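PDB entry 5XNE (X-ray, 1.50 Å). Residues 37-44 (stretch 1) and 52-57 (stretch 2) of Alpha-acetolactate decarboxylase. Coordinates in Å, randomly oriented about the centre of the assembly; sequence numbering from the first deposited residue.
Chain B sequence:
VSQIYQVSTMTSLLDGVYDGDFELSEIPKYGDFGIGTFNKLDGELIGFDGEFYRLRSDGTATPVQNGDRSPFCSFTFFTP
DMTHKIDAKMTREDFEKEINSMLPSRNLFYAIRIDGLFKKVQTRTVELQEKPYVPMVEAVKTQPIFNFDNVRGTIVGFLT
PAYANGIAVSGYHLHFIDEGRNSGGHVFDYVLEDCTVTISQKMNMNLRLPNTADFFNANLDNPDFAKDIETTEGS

Stretch 1 (37-44) TFNKLDGE
Stretch 2, residues 52-57: FYRLRS

Contact between residues 37-44, a turning segment, and residues 52-57, which continue a strand begun earlier in the chain, of alpha-acetolactate decarboxylase. Backbone pairing: Glu-44 (phi/psi -101/135) and Leu-55 (-94/120) form an antiparallel hydrogen-bonded pair, CA-CA 4.9 Å, with Glu-44 N to Leu-55 O at 2.9 Å and Leu-55 N to Glu-44 O at 2.8 Å, both nearly linear. Their side chains share one face of the sheet, CB to CB 4.2 Å; Glu-44 (m, m) then leads away, while Leu-55 is also m, m. Arg-54 CA adds a CA-H...O contact to Glu-44 O, 3.5 Å. Gly-43 CA lies 4.6 Å from Arg-56 CA and 3.2 Å from Leu-55 O; at phi/psi 98/170 a CB would clash with Arg-54 CG, Leu-55 O and the preceding carbonyl oxygen, so the backbone calls for glycine. Turn: Lys-40 (66/13) and Leu-41 (56/33) both take positive phi; Asp-42 N bonds Asn-39 O at 3.2 Å and Gly-43 N bonds Leu-41 O at 2.8 Å. Thr-37 (t) OG1 donates to Gly-43 O, 2.8 Å. Charged contacts: Asp-42 (-82/76; chi1 t) points toward the strand and meets Arg-56 (m, t, t, chi4 108°) side-on, at the NE/NH2 edge of the guanidinium, in a two-pronged salt bridge, Arg-56 NE to Asp-42 OD1 2.8 Å and Arg-56 NH2 to Asp-42 OD2 2.9 Å. Arg-54 (t, t, m, chi4 -105°) starts sideways but its end comes nearer, and NH1 donates to Asp-42 O at 2.9 Å. Asp-42 OD2, 3.5 Å from Arg-54 NH1, lies well out of the guanidinium plane, so that salt bridge is charge alone. Stacking: the Arg-54 guanidinium lies flat on Phe-38 (m, chi2 77°), centres 3.9 Å apart, planes at 26°; Arg-54 CG sits over the ring face, 3.7 Å from its centroid. Water: one molecule donates to Asn-39 O (2.7 Å) and accepts from Arg-54 NH1 (3.0 Å).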

ATOM      1  N   THR B  37      -2.921  10.321 -14.379  1.00  5.74           N
ATOM      2  CA  THR B  37      -2.361  10.813 -15.627  1.00  6.70           C
ATOM      3  C   THR B  37      -2.558   9.745 -16.697  1.00  6.56           C
ATOM      4  O   THR B  37      -3.266   8.762 -16.493  1.00  7.93           O
ATOM      5  CB  THR B  37      -0.873  11.202 -15.460  1.00  8.32           C
ATOM      6  OG1 THR B  37      -0.393  11.833 -16.654  1.00  8.57           O
ATOM      7  CG2 THR B  37      -0.001   9.979 -15.132  1.00  8.80           C
ATOM      8  N   PHE B  38      -1.964   9.977 -17.859  1.00  6.69           N
ATOM      9  CA  PHE B  38      -2.129   9.112 -19.019  1.00  8.02           C
ATOM     10  C   PHE B  38      -0.772   8.618 -19.486  1.00  6.75           C
ATOM     11  O   PHE B  38       0.253   9.150 -19.065  1.00  7.53           O
ATOM     12  CB  PHE B  38      -2.805   9.859 -20.168  1.00  7.38           C
ATOM     13  CG  PHE B  38      -4.219  10.271 -19.879  1.00  7.69           C
ATOM     14  CD1 PHE B  38      -4.488  11.369 -19.075  1.00  7.59           C
ATOM     15  CD2 PHE B  38      -5.272   9.578 -20.444  1.00  9.62           C
ATOM     16  CE1 PHE B  38      -5.797  11.736 -18.811  1.00  7.18           C
ATOM     17  CE2 PHE B  38      -6.586   9.960 -20.197  1.00  9.45           C
ATOM     18  CZ  PHE B  38      -6.844  11.030 -19.379  1.00  8.80           C
ATOM     19  N   ASN B  39      -0.772   7.634 -20.375  1.00  7.25           N
ATOM     20  CA  ASN B  39       0.485   7.180 -20.951  1.00  8.17           C
ATOM     21  C   ASN B  39       1.226   8.341 -21.596  1.00  7.98           C
ATOM     22  O   ASN B  39       0.613   9.280 -22.129  1.00  9.17           O
ATOM     23  CB  ASN B  39       0.249   6.050 -21.951  1.00  7.58           C
ATOM     24  CG  ASN B  39       0.220   4.685 -21.272  1.00  6.97           C
ATOM     25  OD1 ASN B  39      -0.037   4.587 -20.059  1.00  6.70           O
ATOM     26  ND2 ASN B  39       0.488   3.626 -22.038  1.00  7.81           N
ATOM     27  N   LYS B  40       2.549   8.283 -21.489  1.00  9.04           N
ATOM     28  CA  LYS B  40       3.459   9.328 -21.962  1.00  9.86           C
ATOM     29  C   LYS B  40       3.325  10.642 -21.183  1.00 10.25           C
ATOM     30  O   LYS B  40       3.904  11.647 -21.590  1.00  9.51           O
ATOM     31  CB  LYS B  40       3.252   9.594 -23.463  1.00  9.20           C
ATOM     32  CG  LYS B  40       3.030   8.345 -24.308  1.00 11.91           C
ATOM     33  CD  LYS B  40       3.065   8.683 -25.803  1.00 13.18           C
ATOM     34  CE  LYS B  40       4.490   9.027 -26.225  1.00 17.39           C
ATOM     35  NZ  LYS B  40       5.457   7.914 -25.975  1.00 16.37           N
ATOM     36  N   LEU B  41       2.627  10.619 -20.039  1.00  8.00           N
ATOM     37  CA  LEU B  41       2.270  11.848 -19.302  1.00  8.29           C
ATOM     38  C   LEU B  41       1.495  12.819 -20.191  1.00  9.93           C
ATOM     39  O   LEU B  41       1.594  14.031 -20.032  1.00 10.26           O
ATOM     40  CB  LEU B  41       3.499  12.572 -18.735  1.00 10.85           C
ATOM     41  CG  LEU B  41       4.334  11.894 -17.663  1.00 14.02           C
ATOM     42  CD1 LEU B  41       5.344  12.902 -17.125  1.00 14.03           C
ATOM     43  CD2 LEU B  41       3.456  11.349 -16.541  1.00 11.83           C
ATOM     44  N   ASP B  42       0.701  12.282 -21.109  1.00  9.42           N
ATOM     45  CA  ASP B  42      -0.061  13.124 -22.023  1.00  9.64           C
ATOM     46  C   ASP B  42      -1.333  13.611 -21.331  1.00  9.92           C
ATOM     47  O   ASP B  42      -2.430  13.106 -21.583  1.00  9.78           O
ATOM     48  CB  ASP B  42      -0.372  12.351 -23.298  1.00  9.59           C
ATOM     49  CG  ASP B  42      -1.045  13.197 -24.359  1.00 12.65           C
ATOM     50  OD1 ASP B  42      -1.145  14.433 -24.186  1.00 13.90           O
ATOM     51  OD2 ASP B  42      -1.479  12.601 -25.369  1.00 14.31           O
ATOM     52  N   GLY B  43      -1.159  14.583 -20.441  1.00  9.45           N
ATOM     53  CA  GLY B  43      -2.288  15.201 -19.769  1.00  8.52           C
ATOM     54  C   GLY B  43      -2.613  14.676 -18.379  1.00  8.78           C
ATOM     55  O   GLY B  43      -2.084  13.660 -17.917  1.00  8.76           O
ATOM     56  N   GLU B  44      -3.510  15.406 -17.725  1.00  7.30           N
ATOM     57  CA  GLU B  44      -4.011  15.118 -16.391  1.00  6.68           C
ATOM     58  C   GLU B  44      -5.388  14.460 -16.461  1.00  8.16           C
ATOM     59  O   GLU B  44      -6.265  14.927 -17.200  1.00  9.98           O
ATOM     60  CB  GLU B  44      -4.119  16.412 -15.585  1.00  9.08           C
ATOM     61  CG  GLU B  44      -2.855  17.238 -15.560  1.00  9.58           C
ATOM     62  CD  GLU B  44      -1.850  16.710 -14.543  1.00 10.99           C
ATOM     63  OE1 GLU B  44      -2.239  15.858 -13.715  1.00 13.65           O
ATOM     64  OE2 GLU B  44      -0.682  17.154 -14.560  1.00 11.52           O
ATOM     65  N   PHE B  52     -15.163  11.444 -17.047  1.00  9.55           N
ATOM     66  CA  PHE B  52     -13.711  11.603 -16.946  1.00  9.23           C
ATOM     67  C   PHE B  52     -13.144  12.368 -18.126  1.00 10.70           C
ATOM     68  O   PHE B  52     -13.586  12.183 -19.270  1.00 10.78           O
ATOM     69  CB  PHE B  52     -13.033  10.232 -16.833  1.00  7.86           C
ATOM     70  CG  PHE B  52     -13.180   9.613 -15.480  1.00  8.34           C
ATOM     71  CD1 PHE B  52     -14.375   8.989 -15.106  1.00  9.27           C
ATOM     72  CD2 PHE B  52     -12.139   9.673 -14.570  1.00  8.84           C
ATOM     73  CE1 PHE B  52     -14.522   8.425 -13.845  1.00  8.53           C
ATOM     74  CE2 PHE B  52     -12.285   9.108 -13.294  1.00  7.61           C
ATOM     75  CZ  PHE B  52     -13.478   8.486 -12.941  1.00  9.38           C
ATOM     76  N   TYR B  53     -12.145  13.200 -17.846  1.00  8.37           N
ATOM     77  CA  TYR B  53     -11.522  14.060 -18.852  1.00  9.56           C
ATOM     78  C   TYR B  53     -10.008  13.971 -18.845  1.00  9.76           C
ATOM     79  O   TYR B  53      -9.401  13.724 -17.792  1.00  8.80           O
ATOM     80  CB  TYR B  53     -11.926  15.513 -18.625  1.00  9.85           C
ATOM     81  CG  TYR B  53     -13.385  15.787 -18.889  1.00 11.78           C
ATOM     82  CD1 TYR B  53     -14.335  15.600 -17.900  1.00 12.10           C
ATOM     83  CD2 TYR B  53     -13.808  16.237 -20.140  1.00 13.94           C
ATOM     84  CE1 TYR B  53     -15.677  15.858 -18.143  1.00 15.86           C
ATOM     85  CE2 TYR B  53     -15.151  16.495 -20.391  1.00 15.32           C
ATOM     86  CZ  TYR B  53     -16.073  16.304 -19.392  1.00 16.33           C
ATOM     87  OH  TYR B  53     -17.398  16.557 -19.648  1.00 19.54           O
ATOM     88  N   ARG B  54      -9.416  14.186 -20.024  1.00  9.15           N
ATOM     89  CA  ARG B  54      -7.983  14.397 -20.202  1.00  9.54           C
ATOM     90  C   ARG B  54      -7.721  15.898 -20.347  1.00 12.01           C
ATOM     91  O   ARG B  54      -8.134  16.514 -21.336  1.00 13.78           O
ATOM     92  CB  ARG B  54      -7.466  13.653 -21.440  1.00  9.99           C
ATOM     93  CG  ARG B  54      -5.959  13.781 -21.649  1.00 10.19           C
ATOM     94  CD  ARG B  54      -5.529  13.371 -23.067  1.00 11.31           C
ATOM     95  NE  ARG B  54      -5.904  12.013 -23.454  1.00 12.38           N
ATOM     96  CZ  ARG B  54      -5.056  10.984 -23.515  1.00 12.15           C
ATOM     97  NH1 ARG B  54      -3.777  11.146 -23.165  1.00 10.24           N
ATOM     98  NH2 ARG B  54      -5.487   9.789 -23.898  1.00 13.41           N
ATOM     99  N   LEU B  55      -7.057  16.497 -19.369  1.00 10.67           N
ATOM    100  CA  LEU B  55      -6.723  17.927 -19.421  1.00 10.96           C
ATOM    101  C   LEU B  55      -5.325  18.123 -19.986  1.00 12.92           C
ATOM    102  O   LEU B  55      -4.354  17.622 -19.421  1.00 12.16           O
ATOM    103  CB  LEU B  55      -6.805  18.559 -18.024  1.00 12.35           C
ATOM    104  CG  LEU B  55      -8.137  18.990 -17.404  1.00 18.95           C
ATOM    105  CD1 LEU B  55      -8.632  20.292 -18.020  1.00 20.29           C
ATOM    106  CD2 LEU B  55      -9.191  17.912 -17.528  1.00 24.56           C
ATOM    107  N   ARG B  56      -5.208  18.844 -21.099  1.00 13.11           N
ATOM    108  CA  ARG B  56      -3.900  19.063 -21.711  1.00 13.72           C
ATOM    109  C   ARG B  56      -3.422  20.505 -21.601  1.00 17.51           C
ATOM    110  O   ARG B  56      -4.201  21.429 -21.361  1.00 16.77           O
ATOM    111  CB  ARG B  56      -3.915  18.661 -23.189  1.00 15.91           C
ATOM    112  CG  ARG B  56      -3.944  17.171 -23.463  1.00 13.75           C
ATOM    113  CD  ARG B  56      -3.708  16.931 -24.953  1.00 14.81           C
ATOM    114  NE  ARG B  56      -3.519  15.523 -25.279  1.00 14.59           N
ATOM    115  CZ  ARG B  56      -4.412  14.777 -25.925  1.00 13.43           C
ATOM    116  NH1 ARG B  56      -5.574  15.297 -26.322  1.00 17.73           N
ATOM    117  NH2 ARG B  56      -4.145  13.507 -26.181  1.00 15.20           N
ATOM    118  N   SER B  57      -2.130  20.674 -21.830  1.00 16.38           N
ATOM    119  CA  SER B  57      -1.470  21.967 -21.768  1.00 21.66           C
ATOM    120  C   SER B  57      -1.945  22.993 -22.796  1.00 22.40           C
ATOM    121  O   SER B  57      -1.643  24.184 -22.677  1.00 21.61           O
ATOM    122  CB  SER B  57       0.017  21.759 -21.945  1.00 29.74           C
TER
HETATM  123  O   HOH W   1      -1.695   8.967 -23.491  1.00 10.44           O